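Local coordinates for homoserine dehydrogenase (Thermoplasma acidophilum, PDB 3ING), which probably catalyses the NADPH-dependent reduction of aspartate semialdehyde to homoserine, a step on the way to threonine and methionine, at residues A143-G148 / A215-I220. Residues are numbered along the deposited sequence; the frame is centred on the assembly and turned at random.
Sequences ATVAGG and ARKSVI. With NA (sodium ion), chain B; NDP (NADPH dihydro-nicotinamide-adenine-dinucleotide phosphate), chain C.
A single buried hydrogen bond, flanked by apolar side chains, ties Lys217 on helix 212-226 to Thr144 in the loop after strand 139-140. The lysine runs extended from the helix and bends only at its last torsion (chi4 -71°). That turn sets NZ 2.8 Å from Thr144 O. NZ sits 54° out of the carbonyl plane, not on a lone pair, at a C=O...N angle of 116°. Ala146 N lies 3.5 Å from Lys217 NZ, but both are donors and no bond forms. Farther back, Val145 CG2 rests 3.9 Å from Lys217 CB. The two side chains run alongside in opposite senses, with Val145 CG1 also against that CB. The contact lies beside the nicotinamide, where the Rossmann-type NADP-binding domain and the catalytic domain meet, as in other homoserine dehydrogenases; Lys217 is the predicted proton donor. The loop serves cofactor and metal together: Ala143 O lies 3.1 Å from C5N of the nicotinamide, while Val145 O and Ala146 O bind sodium, joined by Glu142 O and Val149 O. A methionine in place of Lys217 has no amine, and would probably leave Thr144 O without this partner and the site without its predicted proton donor. Beside the lysine, Ile220 CD1, a methyl, packs 3.6 Å from Thr144 OG1; the polar partner of that hydroxyl is Tyr141 O. Ile220 CG2 meets Val145 CG2 at 4.2 Å, and Phe152 touches Thr144, Val145 and Ile220.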
loop_
_atom_site.group_PDB
_atom_site.type_symbol
_atom_site.label_atom_id
_atom_site.label_comp_id
_atom_site.label_asym_id
_atom_site.label_seq_id
_atom_site.Cartn_x
_atom_site.Cartn_y
_atom_site.Cartn_z
ATOM N N ALA A 143 4.507 10.879 -5.877
ATOM C CA ALA A 143 3.723 11.519 -6.927
ATOM C C ALA A 143 4.315 11.445 -8.327
ATOM O O ALA A 143 3.618 11.741 -9.285
ATOM C CB ALA A 143 3.471 13.004 -6.542
ATOM N N THR A 144 5.589 11.058 -8.463
ATOM C CA THR A 144 6.237 11.013 -9.764
ATOM C C THR A 144 5.777 9.843 -10.647
ATOM O O THR A 144 5.964 9.926 -11.825
ATOM C CB THR A 144 7.770 10.924 -9.652
ATOM O OG1 THR A 144 8.125 9.650 -9.052
ATOM C CG2 THR A 144 8.315 12.125 -8.843
ATOM N N VAL A 145 5.168 8.788 -10.092
ATOM C CA VAL A 145 4.619 7.700 -10.939
ATOM C C VAL A 145 3.189 7.397 -10.489
ATOM O O VAL A 145 2.965 7.044 -9.325
ATOM C CB VAL A 145 5.436 6.414 -10.865
ATOM C CG1 VAL A 145 4.818 5.284 -11.833
ATOM C CG2 VAL A 145 6.903 6.672 -11.176
ATOM N N ALA A 146 2.230 7.562 -11.390
ATOM C CA ALA A 146 0.818 7.316 -11.066
ATOM C C ALA A 146 0.395 8.218 -9.925
ATOM O O ALA A 146 0.087 7.771 -8.821
ATOM C CB ALA A 146 0.523 5.819 -10.714
ATOM N N GLY A 147 0.428 9.497 -10.192
ATOM C CA GLY A 147 0.002 10.534 -9.248
ATOM C C GLY A 147 -0.517 10.079 -7.902
ATOM O O GLY A 147 0.228 9.925 -6.949
ATOM N N GLY A 148 -1.805 9.823 -7.836
ATOM C CA GLY A 148 -2.446 9.527 -6.580
ATOM C C GLY A 148 -2.566 8.066 -6.210
ATOM O O GLY A 148 -3.120 7.743 -5.164
ATOM N N ALA A 215 7.892 7.627 -20.208
ATOM C CA ALA A 215 9.292 7.244 -20.226
ATOM C C ALA A 215 9.972 7.643 -18.937
ATOM O O ALA A 215 10.708 6.851 -18.395
ATOM C CB ALA A 215 10.036 7.822 -21.421
ATOM N N ARG A 216 9.732 8.864 -18.460
ATOM C CA ARG A 216 10.343 9.342 -17.233
ATOM C C ARG A 216 9.931 8.453 -16.083
ATOM O O ARG A 216 10.738 8.074 -15.251
ATOM C CB ARG A 216 9.949 10.803 -16.943
ATOM C CG ARG A 216 10.572 11.825 -17.918
ATOM C CD ARG A 216 9.846 13.140 -17.722
ATOM N NE ARG A 216 10.383 14.197 -18.569
ATOM C CZ ARG A 216 9.638 15.190 -19.068
ATOM N NH1 ARG A 216 8.305 15.221 -18.913
ATOM N NH2 ARG A 216 10.200 16.090 -19.822
ATOM N N LYS A 217 8.654 8.102 -16.047
ATOM C CA LYS A 217 8.140 7.260 -14.977
ATOM C C LYS A 217 8.833 5.904 -15.030
ATOM O O LYS A 217 9.137 5.340 -14.006
ATOM C CB LYS A 217 6.608 7.106 -15.080
ATOM C CG LYS A 217 5.849 8.393 -14.913
ATOM C CD LYS A 217 4.335 8.184 -15.024
ATOM C CE LYS A 217 3.592 9.516 -14.829
ATOM N NZ LYS A 217 3.623 10.023 -13.440
ATOM N N SER A 218 9.122 5.403 -16.228
ATOM C CA SER A 218 9.700 4.090 -16.353
ATOM C C SER A 218 11.123 4.032 -15.819
ATOM O O SER A 218 11.554 2.970 -15.345
ATOM C CB SER A 218 9.664 3.582 -17.817
ATOM O OG SER A 218 10.625 4.206 -18.679
ATOM N N VAL A 219 11.846 5.158 -15.922
ATOM C CA VAL A 219 13.228 5.277 -15.398
ATOM C C VAL A 219 13.182 5.205 -13.885
ATOM O O VAL A 219 13.950 4.499 -13.266
ATOM C CB VAL A 219 13.903 6.590 -15.801
ATOM C CG1 VAL A 219 15.238 6.765 -15.086
ATOM C CG2 VAL A 219 14.072 6.660 -17.316
ATOM N N ILE A 220 12.299 5.984 -13.301
ATOM C CA ILE A 220 12.158 6.035 -11.853
ATOM C C ILE A 220 11.794 4.644 -11.334
ATOM O O ILE A 220 12.374 4.166 -10.353
ATOM C CB ILE A 220 11.117 7.107 -11.430
ATOM C CG1 ILE A 220 11.592 8.476 -11.896
ATOM C CG2 ILE A 220 10.838 7.057 -9.861
ATOM C CD1 ILE A 220 10.557 9.569 -11.772
HETATM NA NA NA B . 2.132 7.173 -6.928
HETATM P PA NDP C . 1.528 23.527 -13.276
HETATM O O1A NDP C . 0.071 23.633 -13.074
HETATM O O2A NDP C . 2.058 24.034 -14.564
HETATM O O5B NDP C . 2.313 24.306 -12.104
HETATM C C5B NDP C . 3.711 24.506 -12.050
HETATM C C4B NDP C . 4.059 25.490 -10.944
HETATM O O4B NDP C . 5.432 25.784 -10.931
HETATM C C3B NDP C . 3.392 26.855 -11.159
HETATM O O3B NDP C . 3.220 27.534 -9.925
HETATM C C2B NDP C . 4.385 27.578 -12.002
HETATM O O2B NDP C . 4.293 28.974 -11.939
HETATM C C1B NDP C . 5.652 27.138 -11.319
HETATM N N9A NDP C . 6.854 27.200 -12.141
HETATM C C8A NDP C . 7.028 27.045 -13.488
HETATM N N7A NDP C . 8.372 27.130 -13.745
HETATM C C5A NDP C . 9.013 27.329 -12.584
HETATM C C6A NDP C . 10.357 27.499 -12.324
HETATM N N6A NDP C . 11.268 27.171 -13.238
HETATM N N1A NDP C . 10.685 27.671 -11.027
HETATM C C2A NDP C . 9.758 27.739 -10.006
HETATM N N3A NDP C . 8.408 27.566 -10.247
HETATM C C4A NDP C . 8.084 27.362 -11.557
HETATM O O3 NDP C . 1.995 22.002 -13.078
HETATM P PN NDP C . 1.227 20.871 -12.232
HETATM O O1N NDP C . 0.108 20.320 -13.056
HETATM O O2N NDP C . 0.951 21.449 -10.881
HETATM O O5D NDP C . 2.340 19.695 -12.111
HETATM C C5D NDP C . 3.448 19.999 -11.263
HETATM C C4D NDP C . 4.416 18.820 -11.270
HETATM O O4D NDP C . 3.722 17.694 -10.782
HETATM C C3D NDP C . 4.907 18.436 -12.640
HETATM O O3D NDP C . 6.313 18.166 -12.677
HETATM C C2D NDP C . 4.079 17.218 -13.005
HETATM O O2D NDP C . 4.730 16.361 -13.903
HETATM C C1D NDP C . 3.878 16.582 -11.649
HETATM N N1N NDP C . 2.740 15.682 -11.587
HETATM C C2N NDP C . 1.493 16.148 -11.910
HETATM C C3N NDP C . 0.400 15.304 -12.047
HETATM C C7N NDP C . -0.941 15.896 -12.254
HETATM O O7N NDP C . -1.993 15.234 -11.661
HETATM N N7N NDP C . -1.118 17.062 -12.862
HETATM C C4N NDP C . 0.445 13.878 -11.508
HETATM C C5N NDP C . 1.848 13.482 -11.143
HETATM C C6N NDP C . 2.911 14.382 -11.177
HETATM P P2B NDP C . 2.939 29.784 -12.226
HETATM O O1X NDP C . 3.477 31.189 -12.247
HETATM O O2X NDP C . 1.810 29.445 -11.209
HETATM O O3X NDP C . 2.526 29.320 -13.587
#